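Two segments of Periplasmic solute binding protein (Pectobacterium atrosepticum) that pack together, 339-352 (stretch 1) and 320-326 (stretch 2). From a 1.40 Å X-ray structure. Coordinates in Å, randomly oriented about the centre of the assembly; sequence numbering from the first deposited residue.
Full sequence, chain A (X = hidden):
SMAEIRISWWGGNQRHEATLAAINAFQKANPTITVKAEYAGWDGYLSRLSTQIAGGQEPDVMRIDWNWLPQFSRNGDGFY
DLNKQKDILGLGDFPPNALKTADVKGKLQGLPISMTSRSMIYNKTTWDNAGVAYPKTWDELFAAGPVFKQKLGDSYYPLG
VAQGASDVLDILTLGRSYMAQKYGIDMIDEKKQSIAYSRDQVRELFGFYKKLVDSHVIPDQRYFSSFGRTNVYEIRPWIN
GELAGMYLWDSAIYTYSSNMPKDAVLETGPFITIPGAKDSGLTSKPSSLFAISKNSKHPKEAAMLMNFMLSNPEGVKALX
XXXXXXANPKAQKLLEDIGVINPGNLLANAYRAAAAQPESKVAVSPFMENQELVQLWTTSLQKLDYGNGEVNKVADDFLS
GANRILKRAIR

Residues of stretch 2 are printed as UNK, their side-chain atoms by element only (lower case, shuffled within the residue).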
# COMPACT_ATOMS: atom_id res chain seq x y z
N GLY A 339 21.10 1.98 -14.43
CA GLY A 339 19.97 2.09 -15.34
C GLY A 339 18.69 1.35 -14.97
O GLY A 339 17.77 1.31 -15.77
N VAL A 340 18.66 0.73 -13.79
CA VAL A 340 17.47 0.02 -13.35
C VAL A 340 16.36 1.00 -13.03
O VAL A 340 15.20 0.79 -13.37
CB VAL A 340 17.83 -0.88 -12.17
CG1 VAL A 340 16.60 -1.46 -11.49
CG2 VAL A 340 18.69 -2.02 -12.67
N ILE A 341 16.73 2.07 -12.33
CA ILE A 341 15.88 3.25 -12.22
C ILE A 341 16.19 4.09 -13.45
O ILE A 341 17.36 4.43 -13.71
CB ILE A 341 16.15 4.03 -10.92
CG1 ILE A 341 15.64 3.25 -9.71
CG2 ILE A 341 15.49 5.40 -10.94
CD1 ILE A 341 16.09 3.83 -8.39
N ASN A 342 15.15 4.40 -14.20
CA ASN A 342 15.28 5.18 -15.45
C ASN A 342 13.94 5.86 -15.75
O ASN A 342 12.91 5.48 -15.17
CB ASN A 342 15.72 4.26 -16.59
CG ASN A 342 14.68 3.21 -16.92
OD1 ASN A 342 13.63 3.53 -17.48
ND2 ASN A 342 14.93 1.96 -16.52
N PRO A 343 13.93 6.88 -16.64
CA PRO A 343 12.70 7.64 -16.87
C PRO A 343 11.59 6.90 -17.63
O PRO A 343 10.49 7.43 -17.74
CB PRO A 343 13.17 8.87 -17.64
CG PRO A 343 14.65 8.88 -17.56
CD PRO A 343 15.12 7.52 -17.21
N GLY A 344 11.90 5.70 -18.12
CA GLY A 344 10.91 4.84 -18.79
C GLY A 344 10.16 3.92 -17.83
O GLY A 344 9.23 3.22 -18.22
N ASN A 345 10.59 3.93 -16.57
CA ASN A 345 10.10 2.99 -15.58
C ASN A 345 8.92 3.58 -14.83
O ASN A 345 9.02 4.64 -14.23
CB ASN A 345 11.24 2.60 -14.63
CG ASN A 345 10.79 1.57 -13.62
OD1 ASN A 345 10.06 1.90 -12.69
ND2 ASN A 345 11.19 0.32 -13.82
N LEU A 346 7.79 2.88 -14.89
CA LEU A 346 6.53 3.42 -14.35
C LEU A 346 6.59 3.63 -12.82
O LEU A 346 6.05 4.61 -12.29
CB LEU A 346 5.35 2.53 -14.74
CG LEU A 346 3.96 2.97 -14.31
CD1 LEU A 346 3.60 4.38 -14.77
CD2 LEU A 346 2.95 1.97 -14.83
N LEU A 347 7.19 2.68 -12.11
CA LEU A 347 7.39 2.83 -10.67
C LEU A 347 8.22 4.08 -10.35
O LEU A 347 7.85 4.89 -9.52
CB LEU A 347 7.99 1.57 -10.07
CG LEU A 347 8.65 1.71 -8.68
CD1 LEU A 347 7.68 2.17 -7.60
CD2 LEU A 347 9.30 0.39 -8.31
N ALA A 348 9.34 4.25 -11.06
CA ALA A 348 10.20 5.40 -10.82
C ALA A 348 9.43 6.68 -11.10
O ALA A 348 9.52 7.66 -10.38
CB ALA A 348 11.42 5.33 -11.72
N ASN A 349 8.66 6.66 -12.17
CA ASN A 349 7.90 7.86 -12.55
C ASN A 349 6.81 8.21 -11.50
O ASN A 349 6.65 9.37 -11.09
CB ASN A 349 7.27 7.66 -13.94
CG ASN A 349 8.31 7.72 -15.06
OD1 ASN A 349 9.34 8.38 -14.93
ND2 ASN A 349 8.05 7.02 -16.15
N ALA A 350 6.09 7.19 -11.05
CA ALA A 350 5.07 7.38 -10.01
C ALA A 350 5.67 7.86 -8.67
O ALA A 350 5.15 8.76 -8.01
CB ALA A 350 4.30 6.10 -9.80
N TYR A 351 6.79 7.24 -8.31
CA TYR A 351 7.48 7.60 -7.06
C TYR A 351 8.02 9.04 -7.11
O TYR A 351 7.82 9.82 -6.18
CB TYR A 351 8.61 6.61 -6.80
CG TYR A 351 9.36 6.81 -5.51
CD1 TYR A 351 10.43 7.67 -5.43
CD2 TYR A 351 8.96 6.11 -4.36
CE1 TYR A 351 11.13 7.84 -4.24
CE2 TYR A 351 9.63 6.26 -3.18
CZ TYR A 351 10.70 7.10 -3.10
OH TYR A 351 11.32 7.20 -1.87
N ARG A 352 8.65 9.40 -8.23
CA ARG A 352 9.18 10.75 -8.43
C ARG A 352 8.07 11.78 -8.46
O ARG A 352 8.24 12.86 -7.91
CB ARG A 352 10.06 10.82 -9.69
CG ARG A 352 11.40 10.12 -9.48
CD ARG A 352 12.21 10.01 -10.76
NE ARG A 352 13.58 9.59 -10.45
CZ ARG A 352 14.46 9.17 -11.36
NH1 ARG A 352 14.14 9.09 -12.65
NH2 ARG A 352 15.67 8.82 -10.96
N UNK A 320 16.92 -5.18 -6.89
CA UNK A 320 16.44 -4.16 -7.82
C UNK A 320 15.24 -3.44 -7.27
O UNK A 320 15.24 -2.97 -6.12
N UNK A 321 14.21 -3.32 -8.10
CA UNK A 321 12.98 -2.61 -7.73
C UNK A 321 11.85 -3.56 -7.29
O UNK A 321 10.70 -3.13 -7.20
c UNK A 321 12.49 -1.74 -8.90
c UNK A 321 13.01 0.12 -10.49
c UNK A 321 13.51 0.43 -8.09
c UNK A 321 13.46 -0.59 -9.22
N UNK A 322 12.19 -4.79 -6.95
CA UNK A 322 11.17 -5.78 -6.61
C UNK A 322 10.41 -5.51 -5.30
O UNK A 322 9.35 -6.08 -5.10
c UNK A 322 11.80 -7.16 -6.56
o UNK A 322 10.08 -8.26 -8.58
c UNK A 322 11.14 -7.78 -8.90
n UNK A 322 11.38 -7.31 -10.13
c UNK A 322 12.27 -7.65 -7.92
N UNK A 323 10.97 -4.65 -4.45
CA UNK A 323 10.30 -4.20 -3.24
C UNK A 323 9.99 -2.69 -3.28
O UNK A 323 9.79 -2.07 -2.24
n UNK A 323 10.59 -6.75 -1.95
c UNK A 323 11.55 -5.90 -1.82
c UNK A 323 11.16 -4.46 -2.00
o UNK A 323 12.73 -6.23 -1.50
N UNK A 324 10.00 -2.11 -4.47
CA UNK A 324 9.77 -0.69 -4.63
C UNK A 324 11.07 0.10 -4.67
O UNK A 324 12.16 -0.45 -4.77
N UNK A 325 10.93 1.42 -4.64
CA UNK A 325 12.09 2.30 -4.69
C UNK A 325 12.84 2.28 -3.34
O UNK A 325 12.25 2.63 -2.32
c UNK A 325 12.72 5.79 -7.74
c UNK A 325 11.66 3.73 -5.03
s UNK A 325 12.39 3.97 -7.83
c UNK A 325 11.15 3.87 -6.45
N UNK A 326 14.11 1.85 -3.32
CA UNK A 326 14.78 1.64 -2.02
C UNK A 326 14.72 2.83 -1.09
O UNK A 326 14.93 3.97 -1.51
c UNK A 326 14.93 1.33 -4.43
c UNK A 326 16.22 1.38 -2.43
c UNK A 326 16.08 0.68 -3.73
O HOH W 1 11.72 4.72 -0.63

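Position 320 carries no atoms beyond the backbone. Its phi is positive (48°) at the point where the chain leaves a helix, a conformation that favours glycine, and an ideal CB would lie 4.1 Å from CG1 of V340. The residue is G320.

Position 321 has four side-chain carbons, forked at the second, and its CA-to-CB bond points toward stretch 1. These carbons pack against V340, I341, N345 and L347, with CB 3.9 Å from L347 CD2. Four carbons with the fork one step beyond CB make a leucine, L321, with chi1 m and chi2 t. Its CG lies 4.0 Å from V340 CG1 and its CD2 3.9 Å from I341 CG1. CD1 lies 3.7 Å from V340 O and 3.8 Å from N345 ND2, an amide nitrogen hydrogen-bonded elsewhere in the structure.

Position 322 bears three carbons, the third carrying one oxygen and one nitrogen. This is the longer of the two side-chain amides, Q322; its CA-to-CB bond points away, and no atom of the side chain comes within 8.0 Å of stretch 1. Position 323 is one carbon shorter, with the same pair of heteroatoms on its second carbon: N323, buried but likewise directed away from stretch 1.

Position 324 again lacks a side chain, and its bare CA packs 3.9 Å from L347 CD2. With phi/psi of 94/-172, a CB would be jammed against the carbonyl oxygen of the preceding residue, so the backbone itself calls for glycine. G324 closes a type I turn through its N, 3.0 Å from L321 O.

Position 325 shows an unbranched chain of two carbons, a sulfur and a terminal carbon. CB sits over the face of the Y351 ring, 3.7 Å from its centroid, and the outer atoms reach I341 and A348. The sulfur within an unbranched chain identifies M325. All three chi angles are m. CG is 3.6 Å from Y351 CG; farther out, SD touches I341 CD1 at 3.7 Å and CE approaches A348 CB at 4.2 Å.

At position 326, three carbons close a ring onto the backbone nitrogen: P326, whose CA-to-CB bond points away from stretch 1.

The contact is essentially apolar, with no direct hydrogen bond between the stretches. L321, at the start of the turn, and M325, just after it, both point their CA-to-CB bonds toward stretch 1, where L347 touches both and also G324. N345 caps the helix bearing L347 and Y351, its OD1 accepting from A348 N at 2.9 Å. One water adds a polar link, its O donating to M325 O at 2.7 Å and hydrogen-bonding Y351 OH at 2.8 Å.

Stretch 2, residues 320-326: GLQNGMP
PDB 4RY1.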